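Local coordinates for H127A/Y244A mutant of alginate lyase AlyC3 in complex with dimannuronate (Psychromonas sp., PDB 7C8F), which cleaves alginate as a PL7-family polysaccharide lyase, here an engineered double mutant caught holding a mannuronate disaccharide, at residues B[11-17]-B[54-60]; B[66-72]-B[249-255]. One frame throughout, in Å; residues are numbered along the deposited sequence.

Contact 1 (B[11-17]-B[54-60]); sequences LGEPANY and VNQYFYV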
loop_
_atom_site.group_PDB
_atom_site.type_symbol
_atom_site.label_atom_id
_atom_site.label_comp_id
_atom_site.label_asym_id
_atom_site.label_seq_id
_atom_site.Cartn_x
_atom_site.Cartn_y
_atom_site.Cartn_z
ATOM N N LEU B 11 16.015 -21.428 -36.938
ATOM C CA LEU B 11 15.398 -21.165 -35.643
ATOM C C LEU B 11 13.885 -21.254 -35.771
ATOM O O LEU B 11 13.303 -20.682 -36.699
ATOM C CB LEU B 11 15.790 -19.771 -35.154
ATOM C CG LEU B 11 17.290 -19.484 -35.042
ATOM C CD1 LEU B 11 17.538 -18.083 -34.501
ATOM C CD2 LEU B 11 17.996 -20.536 -34.181
ATOM N N GLY B 12 13.251 -21.970 -34.848
ATOM C CA GLY B 12 11.798 -22.004 -34.826
ATOM C C GLY B 12 11.230 -20.702 -34.281
ATOM O O GLY B 12 11.796 -20.081 -33.379
ATOM N N GLU B 13 10.099 -20.277 -34.850
ATOM C CA GLU B 13 9.418 -19.082 -34.368
ATOM C C GLU B 13 8.466 -19.474 -33.252
ATOM O O GLU B 13 7.608 -20.343 -33.464
ATOM C CB GLU B 13 8.646 -18.417 -35.498
ATOM C CG GLU B 13 9.547 -17.904 -36.616
ATOM C CD GLU B 13 8.785 -17.197 -37.722
ATOM O OE1 GLU B 13 7.599 -16.865 -37.516
ATOM O OE2 GLU B 13 9.379 -16.973 -38.800
ATOM N N PRO B 14 8.595 -18.891 -32.046
ATOM C CA PRO B 14 7.757 -19.331 -30.915
ATOM C C PRO B 14 6.262 -19.346 -31.198
ATOM O O PRO B 14 5.560 -20.256 -30.744
ATOM C CB PRO B 14 8.155 -18.351 -29.797
ATOM C CG PRO B 14 9.611 -18.058 -30.095
ATOM C CD PRO B 14 9.687 -17.991 -31.618
ATOM N N ALA B 15 5.754 -18.362 -31.943
ATOM C CA ALA B 15 4.328 -18.327 -32.235
ATOM C C ALA B 15 3.855 -19.495 -33.098
ATOM O O ALA B 15 2.644 -19.712 -33.203
ATOM C CB ALA B 15 3.959 -16.998 -32.890
ATOM N N ASN B 16 4.764 -20.274 -33.670
ATOM C CA ASN B 16 4.380 -21.428 -34.475
ATOM C C ASN B 16 4.230 -22.707 -33.663
ATOM O O ASN B 16 3.960 -23.761 -34.244
ATOM C CB ASN B 16 5.391 -21.658 -35.604
ATOM C CG ASN B 16 5.175 -20.724 -36.770
ATOM O OD1 ASN B 16 4.075 -20.204 -36.963
ATOM N ND2 ASN B 16 6.223 -20.500 -37.556
ATOM N N TYR B 17 4.401 -22.659 -32.344
ATOM C CA TYR B 17 4.350 -23.858 -31.517
ATOM C C TYR B 17 3.146 -23.795 -30.595
ATOM O O TYR B 17 3.050 -22.897 -29.749
ATOM C CB TYR B 17 5.664 -24.058 -30.758
ATOM C CG TYR B 17 6.771 -24.413 -31.726
ATOM C CD1 TYR B 17 7.455 -23.427 -32.422
ATOM C CD2 TYR B 17 7.097 -25.743 -31.981
ATOM C CE1 TYR B 17 8.449 -23.749 -33.334
ATOM C CE2 TYR B 17 8.085 -26.071 -32.893
ATOM C CZ TYR B 17 8.761 -25.072 -33.560
ATOM O OH TYR B 17 9.746 -25.390 -34.467
ATOM N N VAL B 54 11.254 -13.553 -33.595
ATOM C CA VAL B 54 12.254 -14.607 -33.416
ATOM C C VAL B 54 13.629 -13.984 -33.602
ATOM O O VAL B 54 13.804 -13.078 -34.419
ATOM C CB VAL B 54 12.019 -15.774 -34.407
ATOM C CG1 VAL B 54 12.084 -15.271 -35.855
ATOM C CG2 VAL B 54 13.035 -16.903 -34.197
ATOM N N ASN B 55 14.603 -14.461 -32.833
ATOM C CA ASN B 55 15.992 -14.085 -33.085
ATOM C C ASN B 55 16.911 -15.039 -32.331
ATOM O O ASN B 55 16.463 -16.025 -31.738
ATOM C CB ASN B 55 16.289 -12.613 -32.801
ATOM C CG ASN B 55 16.177 -12.257 -31.336
ATOM O OD1 ASN B 55 16.294 -13.111 -30.460
ATOM N ND2 ASN B 55 15.968 -10.981 -31.062
ATOM N N GLN B 56 18.216 -14.753 -32.406
ATOM C CA GLN B 56 19.231 -15.621 -31.819
ATOM C C GLN B 56 19.067 -15.778 -30.316
ATOM O O GLN B 56 19.552 -16.764 -29.758
ATOM C CB GLN B 56 20.625 -15.055 -32.105
ATOM C CG GLN B 56 20.742 -13.563 -31.816
ATOM C CD GLN B 56 22.134 -13.013 -32.068
ATOM O OE1 GLN B 56 23.138 -13.669 -31.783
ATOM N NE2 GLN B 56 22.201 -11.800 -32.605
ATOM N N TYR B 57 18.404 -14.831 -29.650
ATOM C CA TYR B 57 18.239 -14.879 -28.202
ATOM C C TYR B 57 16.846 -15.329 -27.769
ATOM O O TYR B 57 16.630 -15.549 -26.571
ATOM C CB TYR B 57 18.518 -13.504 -27.578
ATOM C CG TYR B 57 19.928 -12.983 -27.768
ATOM C CD1 TYR B 57 21.005 -13.577 -27.127
ATOM C CD2 TYR B 57 20.176 -11.885 -28.582
ATOM C CE1 TYR B 57 22.294 -13.096 -27.297
ATOM C CE2 TYR B 57 21.460 -11.397 -28.758
ATOM C CZ TYR B 57 22.514 -12.005 -28.112
ATOM O OH TYR B 57 23.793 -11.521 -28.284
ATOM N N PHE B 58 15.906 -15.482 -28.703
ATOM C CA PHE B 58 14.512 -15.796 -28.386
ATOM C C PHE B 58 13.980 -16.618 -29.557
ATOM O O PHE B 58 13.647 -16.061 -30.612
ATOM C CB PHE B 58 13.687 -14.525 -28.183
ATOM C CG PHE B 58 12.222 -14.784 -27.901
ATOM C CD1 PHE B 58 11.820 -15.307 -26.675
ATOM C CD2 PHE B 58 11.255 -14.522 -28.858
ATOM C CE1 PHE B 58 10.479 -15.556 -26.415
ATOM C CE2 PHE B 58 9.913 -14.767 -28.597
ATOM C CZ PHE B 58 9.528 -15.287 -27.373
ATOM N N TYR B 59 13.877 -17.925 -29.369
ATOM C CA TYR B 59 13.482 -18.805 -30.458
ATOM C C TYR B 59 13.026 -20.129 -29.874
ATOM O O TYR B 59 13.187 -20.393 -28.675
ATOM C CB TYR B 59 14.639 -19.003 -31.453
ATOM C CG TYR B 59 15.859 -19.699 -30.864
ATOM C CD1 TYR B 59 16.843 -18.977 -30.198
ATOM C CD2 TYR B 59 16.019 -21.074 -30.987
ATOM C CE1 TYR B 59 17.959 -19.616 -29.657
ATOM C CE2 TYR B 59 17.125 -21.722 -30.463
ATOM C CZ TYR B 59 18.090 -20.986 -29.798
ATOM O OH TYR B 59 19.188 -21.638 -29.271
ATOM N N VAL B 60 12.476 -20.980 -30.732
ATOM C CA VAL B 60 12.178 -22.355 -30.371
ATOM C C VAL B 60 13.179 -23.250 -31.082
ATOM O O VAL B 60 13.395 -23.114 -32.294
ATOM C CB VAL B 60 10.725 -22.743 -30.690
ATOM C CG1 VAL B 60 10.560 -24.236 -30.610
ATOM C CG2 VAL B 60 9.783 -22.079 -29.693
#
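G12 and V60 hold the two segments together with a pair of backbone hydrogen bonds, G12 N to V60 O at 2.8 Å and V60 N to G12 O at 2.9 Å. The second is nearly straight at the hydrogen, yet V60 N comes in from above the plane of the G12 carbonyl. Lacking a side chain, G12 lets V60 O come in close. Apolar groups crowd the same G12 carbonyl, with V54 CG2 3.5 Å from its O and the CB of Y59 nearby.

From this bridge the packing spreads outward. V60 takes the largest share: with CG1 anti to the backbone N (chi1 167°), that methyl sits over the centre of the Y17 ring, 3.5 Å from its centroid, while CG2 turns to P14 and lies 3.6 Å from P14 CA. The proline ring also meets F58, its CG 3.6 Å from F58 CE2 in an off-centre CH-pi contact. At the other end L11 splits its branches, CD2 lying over one face of the Y59 ring, offset toward the rim, and CD1 resting 3.6 Å from N55 O. The side chains of E13 and V54 cross at about a right angle, touching at E13 CG and V54 CG1.

Within 54-60 a type I turn from N55 to F58 leads into strand 58-60; here N55 OD1 takes the backbone N-H of Y57 in an Asx turn and N55 ND2 bonds Q3 O. The whole is a single antiparallel bridge that pins the loop ahead of helix 18-25 onto strand 58-60, an edge strand of the seven-strand sheet in a concanavalin-like beta-sandwich.

Contact 2 (B[66-72]-B[249-255]); sequences ALVFKMK and GMSEAHF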
loop_
_atom_site.group_PDB
_atom_site.type_symbol
_atom_site.label_atom_id
_atom_site.label_comp_id
_atom_site.label_asym_id
_atom_site.label_seq_id
_atom_site.Cartn_x
_atom_site.Cartn_y
_atom_site.Cartn_z
ATOM N N ALA B 66 12.045 -26.723 -27.378
ATOM C CA ALA B 66 12.151 -25.881 -26.196
ATOM C C ALA B 66 12.120 -24.419 -26.609
ATOM O O ALA B 66 12.704 -24.026 -27.625
ATOM C CB ALA B 66 13.452 -26.164 -25.441
ATOM N N LEU B 67 11.431 -23.606 -25.810
ATOM C CA LEU B 67 11.499 -22.161 -25.955
ATOM C C LEU B 67 12.778 -21.680 -25.285
ATOM O O LEU B 67 12.969 -21.881 -24.074
ATOM C CB LEU B 67 10.267 -21.521 -25.319
ATOM C CG LEU B 67 10.185 -19.998 -25.380
ATOM C CD1 LEU B 67 10.252 -19.498 -26.835
ATOM C CD2 LEU B 67 8.909 -19.513 -24.695
ATOM N N VAL B 68 13.662 -21.063 -26.058
ATOM C CA VAL B 68 15.003 -20.707 -25.611
ATOM C C VAL B 68 15.085 -19.208 -25.380
ATOM O O VAL B 68 14.732 -18.418 -26.262
ATOM C CB VAL B 68 16.065 -21.150 -26.629
ATOM C CG1 VAL B 68 17.454 -20.717 -26.164
ATOM C CG2 VAL B 68 15.970 -22.654 -26.839
ATOM N N PHE B 69 15.537 -18.818 -24.187
ATOM C CA PHE B 69 15.877 -17.440 -23.868
ATOM C C PHE B 69 17.369 -17.352 -23.582
ATOM O O PHE B 69 17.893 -18.123 -22.768
ATOM C CB PHE B 69 15.152 -16.952 -22.603
ATOM C CG PHE B 69 13.653 -16.942 -22.692
ATOM C CD1 PHE B 69 12.913 -18.097 -22.463
ATOM C CD2 PHE B 69 12.975 -15.753 -22.927
ATOM C CE1 PHE B 69 11.530 -18.084 -22.497
ATOM C CE2 PHE B 69 11.589 -15.732 -22.965
ATOM C CZ PHE B 69 10.863 -16.887 -22.748
ATOM N N LYS B 70 18.043 -16.378 -24.184
ATOM C CA LYS B 70 19.435 -16.082 -23.875
ATOM C C LYS B 70 19.614 -14.588 -23.656
ATOM O O LYS B 70 18.864 -13.771 -24.198
ATOM C CB LYS B 70 20.345 -16.520 -25.036
ATOM C CG LYS B 70 20.246 -18.009 -25.352
ATOM C CD LYS B 70 20.911 -18.366 -26.686
ATOM C CE LYS B 70 22.342 -18.819 -26.503
ATOM N NZ LYS B 70 22.924 -19.258 -27.806
ATOM N N MET B 71 20.621 -14.227 -22.869
ATOM C CA MET B 71 21.031 -12.837 -22.745
ATOM C C MET B 71 22.437 -12.761 -22.173
ATOM O O MET B 71 22.805 -13.553 -21.297
ATOM C CB MET B 71 20.072 -12.040 -21.848
ATOM C CG MET B 71 20.383 -10.538 -21.750
ATOM S SD MET B 71 20.621 -9.721 -23.348
ATOM C CE MET B 71 19.123 -10.191 -24.221
ATOM N N LYS B 72 23.201 -11.791 -22.621
ATOM C CA LYS B 72 24.529 -11.516 -22.091
ATOM C C LYS B 72 24.581 -10.202 -21.352
ATOM O O LYS B 72 23.807 -9.326 -21.588
ATOM C CB LYS B 72 25.605 -11.569 -23.184
ATOM C CG LYS B 72 25.481 -10.557 -24.279
ATOM C CD LYS B 72 26.800 -10.434 -25.040
ATOM C CE LYS B 72 26.668 -9.563 -26.269
ATOM N NZ LYS B 72 27.974 -9.198 -26.915
ATOM N N GLY B 249 29.207 -12.695 -19.054
ATOM C CA GLY B 249 28.795 -13.976 -19.586
ATOM C C GLY B 249 27.391 -13.959 -20.158
ATOM O O GLY B 249 26.672 -12.959 -20.078
ATOM N N MET B 250 26.997 -15.097 -20.722
ATOM C CA MET B 250 25.683 -15.249 -21.336
ATOM C C MET B 250 24.908 -16.365 -20.652
ATOM O O MET B 250 25.428 -17.470 -20.462
ATOM C CB MET B 250 25.766 -15.538 -22.834
ATOM C CG MET B 250 24.387 -15.468 -23.483
ATOM S SD MET B 250 24.368 -15.831 -25.235
ATOM C CE MET B 250 25.209 -14.390 -25.889
ATOM N N SER B 251 23.665 -16.075 -20.298
ATOM C CA SER B 251 22.773 -17.074 -19.736
ATOM C C SER B 251 21.935 -17.698 -20.844
ATOM O O SER B 251 21.743 -17.116 -21.917
ATOM C CB SER B 251 21.840 -16.419 -18.723
ATOM O OG SER B 251 21.093 -15.409 -19.373
ATOM N N GLU B 252 21.411 -18.886 -20.563
ATOM C CA GLU B 252 20.612 -19.627 -21.527
ATOM C C GLU B 252 19.667 -20.530 -20.756
ATOM O O GLU B 252 20.116 -21.369 -19.965
ATOM C CB GLU B 252 21.495 -20.456 -22.466
ATOM C CG GLU B 252 20.698 -21.284 -23.449
ATOM C CD GLU B 252 21.569 -21.941 -24.498
ATOM O OE1 GLU B 252 22.770 -21.597 -24.572
ATOM O OE2 GLU B 252 21.048 -22.795 -25.246
ATOM N N ALA B 253 18.366 -20.346 -20.961
ATOM C CA ALA B 253 17.339 -21.177 -20.355
ATOM C C ALA B 253 16.488 -21.806 -21.446
ATOM O O ALA B 253 16.089 -21.127 -22.403
ATOM C CB ALA B 253 16.445 -20.359 -19.416
ATOM N N HIS B 254 16.202 -23.097 -21.295
ATOM C CA HIS B 254 15.346 -23.846 -22.211
ATOM C C HIS B 254 14.055 -24.208 -21.494
ATOM O O HIS B 254 14.083 -24.898 -20.469
ATOM C CB HIS B 254 16.055 -25.105 -22.716
ATOM C CG HIS B 254 17.184 -24.813 -23.653
ATOM N ND1 HIS B 254 17.686 -25.756 -24.526
ATOM C CD2 HIS B 254 17.909 -23.686 -23.861
ATOM C CE1 HIS B 254 18.669 -25.223 -25.229
ATOM N NE2 HIS B 254 18.828 -23.970 -24.844
ATOM N N PHE B 255 12.926 -23.722 -22.012
ATOM C CA PHE B 255 11.616 -23.998 -21.432
ATOM C C PHE B 255 10.916 -25.047 -22.291
ATOM O O PHE B 255 10.453 -24.746 -23.398
ATOM C CB PHE B 255 10.763 -22.729 -21.419
ATOM C CG PHE B 255 11.113 -21.741 -20.324
ATOM C CD1 PHE B 255 12.284 -20.996 -20.373
ATOM C CD2 PHE B 255 10.226 -21.509 -19.283
ATOM C CE1 PHE B 255 12.591 -20.067 -19.371
ATOM C CE2 PHE B 255 10.523 -20.565 -18.279
ATOM C CZ PHE B 255 11.704 -19.854 -18.325
HETATM O O HOH W 1 21.503 -21.491 -28.035
#
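F255 and F69 meet on one face of the paired strands, and the edge of the F69 ring is directed at the face of F255, offset, with planes at 68° and CD1 of F69 3.6 Å from CD1 of F255. On the other face M250 lies across the neighbouring strand: its CG sits 3.3 Å from M71 O, its SD touches K70 CE, and a bend at chi3 (-70°) brings CE to 3.9 Å from K72 CB.

K70 runs alongside E252, pointing the same way. Its CE is 3.4 Å from E252 OE1, but the salt bridge from NZ to OE1 is long, and a water accepting from K70 NZ at 2.7 Å donates to E252 OE2. That oxygen also receives H254 NE2 at 2.5 Å on its anti lone pair, while V68 CG2 covers one face of the imidazole, 3.8 Å from the centroid. A leucine in place of H254 would probably leave E252 OE2 without this donor and the carboxylate freer to swing beside K70.

Six backbone hydrogen bonds, linking L67 with F255, F69 with A253 and M71 with S251, keep the register. This is regular antiparallel pairing inside the seven-strand sheet: F69, M71, S251 and A253 rest on V242 of the opposing sheet, while F255 packs on A99 and V101 of strand 93-103, as in a beta-jelly-roll sandwich.

Strand 67-72 joins the two contacts: contact 1 secures strand 58-60 at the edge of the sheet, and contact 2 places strand 67-72 against strand 250-255 further in. Their centres lie about 12 Å apart. Two probable backbone hydrogen bonds stitch them, Y59 O to V68 N at 2.7 Å and Y57 O to K70 N at 2.9 Å, and Y57 CE1 packs on M250 CE at 3.5 Å. The rings of F58 and F69 also meet, so inward-facing aromatics run from one contact into the other. Neither is part of the sugar pocket; in contact 2 the side chain of M71 is about 12 Å from a bound mannuronate.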